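Local coordinates for LIM domain only protein 7 (Homo sapiens, PDB 2EAQ) that probably binds the C-terminal tails of partner proteins through its PDZ domain, at residues 2-8 against 82-88; 18-22 against 34-40. All coordinates share one frame; numbering follows the deposited sequence.

From the N terminus the chain forms strand 2-10, which pairs through residues 2-8 with the last strand. It then runs through a loop into residues 18-22, turns back along the hairpin of strands 21-26 and 29-35, and closes the short loop of contact 2 at residues 34-40. After helix 40-43, strands 51-55 and 58-59 and helix 65-78, strand 80-88 returns beside strand 2-10, and contact 1 closes almost the whole chain. Contact 2 is thus nested inside contact 1. The centres of the two lie about 16 Å apart, yet they meet where Met-83 SD packs against Phe-21 CZ, joining the four-stranded sheet to the hairpin.

Contact 1 of 2, residues 2-8 against 82-88; sequences FSDMRIS and VMDVRRY
Arg-6 and Asp-84 face each other as a non-hydrogen-bonded pair of two antiparallel strands, with side chains on the same sheet face as Val-82, Asp-4 and Arg-86. With CG anti to the backbone N (chi1 -175°), Arg-6 runs alongside Asp-84. Its CB lies 3.8 Å from Asp-84 OD1, and its CG rests at 3.5 Å on Val-82 CG1, which CD also touches, so the branched valine suits the aliphatic stem. A bend at chi3 (-79°) then turns the head onto the carboxylate: NE reaches the syn lone pair of Asp-84 OD1 at 2.8 Å, and NH2 reaches OD2 at 3.1 Å. The two groups are nearly coplanar, 18° apart, in a side-on, two-pronged salt bridge. An alanine in place of Asp-84 would take away both acceptors, and the Arg-6 guanidinium would probably be left without its counter-charge and free to turn. Asp-4 OD1 sits differently, 2.9 Å from Arg-86 NE but well out of the guanidinium plane, so charge alone joins them. On the other face, Met-5 SD lies 3.5 Å over the guanidinium centre of Arg-87, whose NE is bridged to Asp-50, while Val-85 and Ile-7 meet through methyl groups. Backbone bonds join the first and last strands of the PDZ domain, 2-10 and 80-88. Charges pair on one face, with Ile-7, Met-83 and Val-85 buried on the other, so the sheet edge probably keeps a polar and an apolar side.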
ATOM      1  N   PHE A   2      -9.578  14.036   8.213  1.00 29.41           N
ATOM      2  CA  PHE A   2      -8.633  13.089   7.638  1.00 24.24           C
ATOM      3  C   PHE A   2      -7.326  13.806   7.368  1.00 22.28           C
ATOM      4  O   PHE A   2      -7.318  15.019   7.147  1.00 20.07           O
ATOM      5  CB  PHE A   2      -9.159  12.474   6.346  1.00 26.88           C
ATOM      6  CG  PHE A   2      -8.898  13.287   5.106  1.00 30.64           C
ATOM      7  CD1 PHE A   2      -9.962  13.741   4.338  1.00 32.49           C
ATOM      8  CD2 PHE A   2      -7.585  13.530   4.650  1.00 32.77           C
ATOM      9  CE1 PHE A   2      -9.737  14.422   3.132  1.00 33.97           C
ATOM     10  CE2 PHE A   2      -7.344  14.208   3.444  1.00 32.27           C
ATOM     11  CZ  PHE A   2      -8.411  14.654   2.688  1.00 33.62           C
ATOM     12  N   SER A   3      -6.228  13.054   7.419  1.00 15.89           N
ATOM     13  CA  SER A   3      -4.900  13.575   7.139  1.00 15.25           C
ATOM     14  C   SER A   3      -4.291  12.781   6.022  1.00 14.90           C
ATOM     15  O   SER A   3      -4.458  11.559   5.985  1.00 15.23           O
ATOM     16  CB  SER A   3      -4.002  13.428   8.343  1.00 19.10           C
ATOM     17  OG  SER A   3      -4.583  14.106   9.442  1.00 23.45           O
ATOM     18  N   ASP A   4      -3.651  13.458   5.093  1.00 13.37           N
ATOM     19  CA  ASP A   4      -2.944  12.837   3.999  1.00 10.21           C
ATOM     20  C   ASP A   4      -1.531  12.659   4.476  1.00 10.80           C
ATOM     21  O   ASP A   4      -1.005  13.542   5.171  1.00 11.60           O
ATOM     22  CB  ASP A   4      -2.918  13.701   2.737  1.00 13.94           C
ATOM     23  CG  ASP A   4      -4.220  13.661   2.000  1.00 19.38           C
ATOM     24  OD1 ASP A   4      -4.905  12.644   2.147  1.00 22.52           O
ATOM     25  OD2 ASP A   4      -4.566  14.623   1.291  1.00 22.54           O
ATOM     26  N   MET A   5      -0.913  11.530   4.136  1.00 10.11           N
ATOM     27  CA  MET A   5       0.472  11.290   4.547  1.00  9.14           C
ATOM     28  C   MET A   5       1.145  10.335   3.583  1.00  8.32           C
ATOM     29  O   MET A   5       0.474   9.697   2.750  1.00  8.94           O
ATOM     30  CB  MET A   5       0.534  10.764   5.945  1.00 11.47           C
ATOM     31  CG  MET A   5      -0.223   9.457   6.108  1.00 14.25           C
ATOM     32  SD  MET A   5      -0.649   8.711   7.782  1.00 13.46           S
ATOM     33  CE  MET A   5      -0.706   9.604   8.440  1.00 11.39           C
ATOM     34  N   ARG A   6       2.470  10.270   3.656  1.00  6.59           N
ATOM     35  CA  ARG A   6       3.273   9.432   2.777  1.00  5.90           C
ATOM     36  C   ARG A   6       3.957   8.421   3.658  1.00  7.31           C
ATOM     37  O   ARG A   6       4.492   8.805   4.709  1.00 11.31           O
ATOM     38  CB  ARG A   6       4.294  10.306   2.020  1.00  8.38           C
ATOM     39  CG  ARG A   6       5.135   9.627   0.992  1.00  9.75           C
ATOM     40  CD  ARG A   6       5.672  10.746   0.078  1.00 11.32           C
ATOM     41  NE  ARG A   6       4.603  11.128  -0.870  1.00 13.06           N
ATOM     42  CZ  ARG A   6       4.638  12.183  -1.695  1.00 14.78           C
ATOM     43  NH1 ARG A   6       5.687  13.014  -1.702  1.00 16.05           N
ATOM     44  NH2 ARG A   6       3.631  12.403  -2.546  1.00 16.53           N
ATOM     45  N   ILE A   7       3.925   7.136   3.327  1.00  5.84           N
ATOM     46  CA  ILE A   7       4.549   6.118   4.168  1.00  5.99           C
ATOM     47  C   ILE A   7       5.535   5.319   3.337  1.00  5.47           C
ATOM     48  O   ILE A   7       5.166   4.776   2.297  1.00  7.36           O
ATOM     49  CB  ILE A   7       3.484   5.204   4.746  1.00  5.29           C
ATOM     50  CG1 ILE A   7       2.481   6.020   5.574  1.00  7.55           C
ATOM     51  CG2 ILE A   7       4.145   4.080   5.611  1.00  7.68           C
ATOM     52  CD1 ILE A   7       1.362   5.137   6.255  1.00  8.59           C
ATOM     53  N   SER A   8       6.788   5.251   3.766  1.00  4.83           N
ATOM     54  CA  SER A   8       7.809   4.525   3.039  1.00  6.13           C
ATOM     55  C   SER A   8       8.012   3.155   3.647  1.00  6.67           C
ATOM     56  O   SER A   8       8.189   3.034   4.848  1.00  7.12           O
ATOM     57  CB  SER A   8       9.102   5.320   3.119  1.00  8.24           C
ATOM     58  OG  SER A   8      10.048   4.657   2.212  1.00 11.08           O
ATOM     59  N   VAL A  82       6.477   3.485  -1.691  1.00  8.23           N
ATOM     60  CA  VAL A  82       6.196   4.799  -1.095  1.00  7.94           C
ATOM     61  C   VAL A  82       4.691   4.991  -1.321  1.00  7.49           C
ATOM     62  O   VAL A  82       4.259   5.212  -2.471  1.00 10.41           O
ATOM     63  CB  VAL A  82       7.005   5.918  -1.756  1.00 10.22           C
ATOM     64  CG1 VAL A  82       6.647   7.304  -1.182  1.00 12.31           C
ATOM     65  CG2 VAL A  82       8.490   5.727  -1.450  1.00 11.64           C
ATOM     66  N   MET A  83       3.934   4.924  -0.235  1.00  7.17           N
ATOM     67  CA  MET A  83       2.470   4.958  -0.320  1.00  8.36           C
ATOM     68  C   MET A  83       1.863   6.252   0.072  1.00  7.39           C
ATOM     69  O   MET A  83       2.226   6.769   1.136  1.00  9.75           O
ATOM     70  CB  MET A  83       1.883   3.883   0.594  1.00  8.91           C
ATOM     71  CG  MET A  83       2.506   2.442   0.502  1.00 11.44           C
ATOM     72  SD  MET A  83       1.558   1.148   1.483  1.00  8.90           S
ATOM     73  CE  MET A  83      -0.053   2.072   1.447  1.00  1.75           C
ATOM     74  N   ASP A  84       1.003   6.809  -0.743  1.00  6.40           N
ATOM     75  CA  ASP A  84       0.287   8.014  -0.310  1.00  6.91           C
ATOM     76  C   ASP A  84      -1.039   7.510   0.231  1.00  7.08           C
ATOM     77  O   ASP A  84      -1.738   6.769  -0.487  1.00  7.33           O
ATOM     78  CB  ASP A  84       0.059   8.959  -1.481  1.00  8.01           C
ATOM     79  CG  ASP A  84       1.296   9.673  -1.883  1.00 16.08           C
ATOM     80  OD1 ASP A  84       2.273   9.558  -1.159  1.00 18.42           O
ATOM     81  OD2 ASP A  84       1.266  10.365  -2.906  1.00 21.36           O
ATOM     82  N   VAL A  85      -1.338   7.762   1.490  1.00  6.63           N
ATOM     83  CA  VAL A  85      -2.558   7.330   2.114  1.00  8.06           C
ATOM     84  C   VAL A  85      -3.302   8.466   2.755  1.00  7.74           C
ATOM     85  O   VAL A  85      -2.772   9.559   2.992  1.00  8.34           O
ATOM     86  CB  VAL A  85      -2.306   6.193   3.192  1.00  9.75           C
ATOM     87  CG1 VAL A  85      -1.436   5.073   2.608  1.00 10.03           C
ATOM     88  CG2 VAL A  85      -1.687   6.738   4.434  1.00 10.90           C
ATOM     89  N   ARG A  86      -4.562   8.217   3.041  1.00  7.84           N
ATOM     90  CA  ARG A  86      -5.454   9.157   3.740  1.00  7.79           C
ATOM     91  C   ARG A  86      -5.914   8.388   4.964  1.00  8.42           C
ATOM     92  O   ARG A  86      -6.527   7.312   4.872  1.00  8.58           O
ATOM     93  CB  ARG A  86      -6.635   9.505   2.837  1.00 10.55           C
ATOM     94  CG  ARG A  86      -7.607  10.469   3.439  1.00 14.91           C
ATOM     95  CD  ARG A  86      -8.336  11.218   2.334  1.00 19.65           C
ATOM     96  NE  ARG A  86      -7.418  11.418   1.223  1.00 28.90           N
ATOM     97  CZ  ARG A  86      -7.390  12.467   0.413  1.00 30.77           C
ATOM     98  NH1 ARG A  86      -8.242  13.461   0.580  1.00 33.60           N
ATOM     99  NH2 ARG A  86      -6.513  12.500  -0.591  1.00 34.23           N
ATOM    100  N   ARG A  87      -5.666   8.949   6.135  1.00  7.39           N
ATOM    101  CA  ARG A  87      -6.002   8.357   7.421  1.00  7.91           C
ATOM    102  C   ARG A  87      -7.115   9.153   8.046  1.00 12.26           C
ATOM    103  O   ARG A  87      -6.988  10.374   8.227  1.00 11.57           O
ATOM    104  CB  ARG A  87      -4.764   8.348   8.315  1.00  8.75           C
ATOM    105  CG  ARG A  87      -5.046   7.680   9.669  1.00  8.91           C
ATOM    106  CD  ARG A  87      -3.786   7.400  10.463  1.00  9.24           C
ATOM    107  NE  ARG A  87      -2.957   6.423   9.751  1.00  9.42           N
ATOM    108  CZ  ARG A  87      -1.661   6.190   9.991  1.00  8.89           C
ATOM    109  NH1 ARG A  87      -1.005   6.891  10.944  1.00 11.34           N
ATOM    110  NH2 ARG A  87      -1.018   5.260   9.286  1.00  7.69           N
ATOM    111  N   TYR A  88      -8.214   8.470   8.356  1.00 15.01           N
ATOM    112  CA  TYR A  88      -9.337   9.219   8.905  1.00 21.39           C
ATOM    113  C   TYR A  88      -9.280   9.219  10.418  1.00 23.05           C
ATOM    114  O   TYR A  88      -8.936   8.218  11.042  1.00 24.53           O
ATOM    115  CB  TYR A  88     -10.644   8.617   8.352  1.00 19.34           C
ATOM    116  CG  TYR A  88     -10.777   8.732   6.823  1.00 22.80           C
ATOM    117  CD1 TYR A  88     -11.458   9.805   6.219  1.00 20.69           C
ATOM    118  CD2 TYR A  88     -10.171   7.774   5.975  1.00 23.82           C
ATOM    119  CE1 TYR A  88     -11.538   9.902   4.805  1.00 23.31           C
ATOM    120  CE2 TYR A  88     -10.236   7.870   4.601  1.00 26.13           C
ATOM    121  CZ  TYR A  88     -10.920   8.915   4.014  1.00 26.83           C
ATOM    122  OH  TYR A  88     -11.013   8.884   2.650  1.00 28.88           O
TER
HETATM  123  O   HOH W   1      -5.878  11.502  10.397  1.00 30.27           O

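Contact 2 of 2, residues 18-22 against 34-40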
ATOM      1  N   ASP A  18       5.546 -10.871   0.768  1.00 11.69           N
ATOM      2  CA  ASP A  18       5.000  -9.544   0.451  1.00 11.91           C
ATOM      3  C   ASP A  18       5.328  -8.586   1.605  1.00 11.03           C
ATOM      4  O   ASP A  18       5.950  -8.950   2.588  1.00 10.85           O
ATOM      5  CB  ASP A  18       3.502  -9.564   0.205  1.00 16.68           C
ATOM      6  CG  ASP A  18       2.739 -10.149   1.357  1.00 18.76           C
ATOM      7  OD1 ASP A  18       2.848  -9.674   2.507  1.00 24.43           O
ATOM      8  OD2 ASP A  18       1.995 -11.151   1.123  1.00 24.90           O
ATOM      9  N   PHE A  19       4.908  -7.344   1.452  1.00  9.12           N
ATOM     10  CA  PHE A  19       5.232  -6.306   2.430  1.00  7.00           C
ATOM     11  C   PHE A  19       4.541  -6.409   3.770  1.00  7.12           C
ATOM     12  O   PHE A  19       4.940  -5.729   4.707  1.00  8.44           O
ATOM     13  CB  PHE A  19       4.955  -4.919   1.856  1.00  5.37           C
ATOM     14  CG  PHE A  19       5.911  -4.486   0.773  1.00  6.14           C
ATOM     15  CD1 PHE A  19       7.104  -3.849   1.082  1.00  7.99           C
ATOM     16  CD2 PHE A  19       5.600  -4.694  -0.564  1.00  8.49           C
ATOM     17  CE1 PHE A  19       7.971  -3.404   0.078  1.00  8.35           C
ATOM     18  CE2 PHE A  19       6.485  -4.260  -1.607  1.00  9.41           C
ATOM     19  CZ  PHE A  19       7.671  -3.610  -1.260  1.00  7.72           C
ATOM     20  N   GLY A  20       3.551  -7.282   3.885  1.00  8.19           N
ATOM     21  CA  GLY A  20       2.924  -7.418   5.196  1.00  9.64           C
ATOM     22  C   GLY A  20       1.566  -6.816   5.328  1.00  7.88           C
ATOM     23  O   GLY A  20       1.066  -6.767   6.435  1.00 10.36           O
ATOM     24  N   PHE A  21       0.916  -6.384   4.236  1.00  7.05           N
ATOM     25  CA  PHE A  21      -0.434  -5.861   4.404  1.00  6.10           C
ATOM     26  C   PHE A  21      -1.290  -6.449   3.261  1.00  7.35           C
ATOM     27  O   PHE A  21      -0.765  -6.927   2.251  1.00  7.88           O
ATOM     28  CB  PHE A  21      -0.417  -4.312   4.344  1.00  7.90           C
ATOM     29  CG  PHE A  21      -0.113  -3.744   3.013  1.00  5.09           C
ATOM     30  CD1 PHE A  21      -1.131  -3.375   2.162  1.00  6.65           C
ATOM     31  CD2 PHE A  21       1.218  -3.554   2.592  1.00  7.08           C
ATOM     32  CE1 PHE A  21      -0.806  -2.839   0.906  1.00 10.04           C
ATOM     33  CE2 PHE A  21       1.518  -3.029   1.345  1.00  7.87           C
ATOM     34  CZ  PHE A  21       0.501  -2.687   0.525  1.00  9.09           C
ATOM     35  N   THR A  22      -2.600  -6.460   3.480  1.00  6.01           N
ATOM     36  CA  THR A  22      -3.557  -6.868   2.421  1.00  7.25           C
ATOM     37  C   THR A  22      -4.471  -5.669   2.191  1.00  6.53           C
ATOM     38  O   THR A  22      -4.623  -4.786   3.061  1.00  7.00           O
ATOM     39  CB  THR A  22      -4.402  -8.062   2.795  1.00  8.23           C
ATOM     40  OG1 THR A  22      -5.170  -7.777   3.956  1.00  8.64           O
ATOM     41  CG2 THR A  22      -3.487  -9.290   3.061  1.00  7.90           C
ATOM     42  N   SER A  34      -5.418  -5.287   6.478  1.00  5.33           N
ATOM     43  CA  SER A  34      -4.694  -5.932   7.583  1.00  5.97           C
ATOM     44  C   SER A  34      -3.237  -5.524   7.455  1.00  6.12           C
ATOM     45  O   SER A  34      -2.757  -5.182   6.354  1.00  6.18           O
ATOM     46  CB  SER A  34      -4.827  -7.460   7.439  1.00  7.96           C
ATOM     47  OG  SER A  34      -4.095  -7.965   6.305  1.00 12.11           O
ATOM     48  N   VAL A  35      -2.543  -5.521   8.607  1.00  6.24           N
ATOM     49  CA  VAL A  35      -1.086  -5.223   8.703  1.00  6.25           C
ATOM     50  C   VAL A  35      -0.558  -6.268   9.650  1.00  8.10           C
ATOM     51  O   VAL A  35      -0.918  -6.277  10.822  1.00 11.28           O
ATOM     52  CB  VAL A  35      -0.843  -3.794   9.213  1.00  6.24           C
ATOM     53  CG1 VAL A  35       0.677  -3.540   9.274  1.00  8.13           C
ATOM     54  CG2 VAL A  35      -1.419  -2.793   8.293  1.00  5.36           C
ATOM     55  N   GLU A  36       0.334  -7.112   9.137  1.00  6.42           N
ATOM     56  CA  GLU A  36       0.852  -8.234   9.884  1.00  8.75           C
ATOM     57  C   GLU A  36       1.958  -7.905  10.855  1.00  8.28           C
ATOM     58  O   GLU A  36       2.890  -7.166  10.546  1.00  8.21           O
ATOM     59  CB  GLU A  36       1.420  -9.237   8.921  1.00 10.66           C
ATOM     60  CG  GLU A  36       0.457  -9.923   7.989  1.00 18.98           C
ATOM     61  CD  GLU A  36       1.272 -11.006   7.256  1.00 25.01           C
ATOM     62  OE1 GLU A  36       1.445 -12.128   7.821  1.00 30.26           O
ATOM     63  OE2 GLU A  36       1.798 -10.709   6.179  1.00 24.63           O
ATOM     64  N   ALA A  37       1.827  -8.397  12.071  1.00  7.19           N
ATOM     65  CA  ALA A  37       2.891  -8.223  13.058  1.00  8.33           C
ATOM     66  C   ALA A  37       4.161  -8.820  12.491  1.00  7.44           C
ATOM     67  O   ALA A  37       4.163  -9.857  11.826  1.00  7.97           O
ATOM     68  CB  ALA A  37       2.512  -8.924  14.353  1.00  8.79           C
ATOM     69  N   GLY A  38       5.243  -8.089  12.753  1.00  7.86           N
ATOM     70  CA  GLY A  38       6.579  -8.476  12.337  1.00  8.59           C
ATOM     71  C   GLY A  38       6.985  -8.096  10.922  1.00  7.87           C
ATOM     72  O   GLY A  38       8.123  -8.365  10.526  1.00  7.75           O
ATOM     73  N   SER A  39       6.067  -7.486  10.163  1.00  7.48           N
ATOM     74  CA  SER A  39       6.321  -7.193   8.777  1.00  6.14           C
ATOM     75  C   SER A  39       6.877  -5.814   8.513  1.00  5.47           C
ATOM     76  O   SER A  39       6.834  -4.948   9.362  1.00  5.10           O
ATOM     77  CB  SER A  39       4.970  -7.297   7.984  1.00  6.92           C
ATOM     78  OG  SER A  39       4.125  -6.204   8.315  1.00  8.13           O
ATOM     79  N   PRO A  40       7.397  -5.592   7.300  1.00  4.14           N
ATOM     80  CA  PRO A  40       7.901  -4.258   6.937  1.00  4.98           C
ATOM     81  C   PRO A  40       6.760  -3.225   7.052  1.00  5.42           C
ATOM     82  O   PRO A  40       6.955  -2.052   7.476  1.00  4.69           O
ATOM     83  CB  PRO A  40       8.323  -4.443   5.479  1.00  5.59           C
ATOM     84  CG  PRO A  40       8.823  -5.831   5.424  1.00  7.53           C
ATOM     85  CD  PRO A  40       7.808  -6.597   6.312  1.00  5.81           C
TER
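Gly-20 O accepts the backbone N of Glu-36 at 2.8 Å in a nearly straight bond, where the antiparallel pairing of strands 21-26 and 29-35 gives way to loop. Two residues on, Thr-22 N donates to Ser-34 O, and on one face the short hydroxyls Thr-22 OG1 and Ser-34 OG lie close enough, at 2.6 Å, to bond tip to tip. Beyond the strands Ser-39 CB presses on Gly-20 CA at 3.5 Å, tight for two carbons. A CB there would collide, and the positive phi of Gly-20 (106°) also favours glycine. Pro-40 rests its ring on Phe-19 O through CD (3.4 Å), at the first turn of helix 40-43, where a proline's missing N-H costs no helix bond. By sequence and place, Asp-18 to Phe-21 probably match the GLGF-type loop that in PDZ domains holds the peptide's terminal carboxylate. Farther out, Asp-18 OD1 shapes that loop as an Asx turn, accepting Gly-20 N at 2.8 Å. Ser-39 OG, between its backbone N and carbonyl carbon (chi1 71°), donates to Glu-36 O at 2.7 Å, fastening the type II turn 36-39, and N-caps helix 40-43 at Glu-42 N. Inward, the side chains of Phe-19 and Phe-21 both touch Leu-81 of strand 80-88.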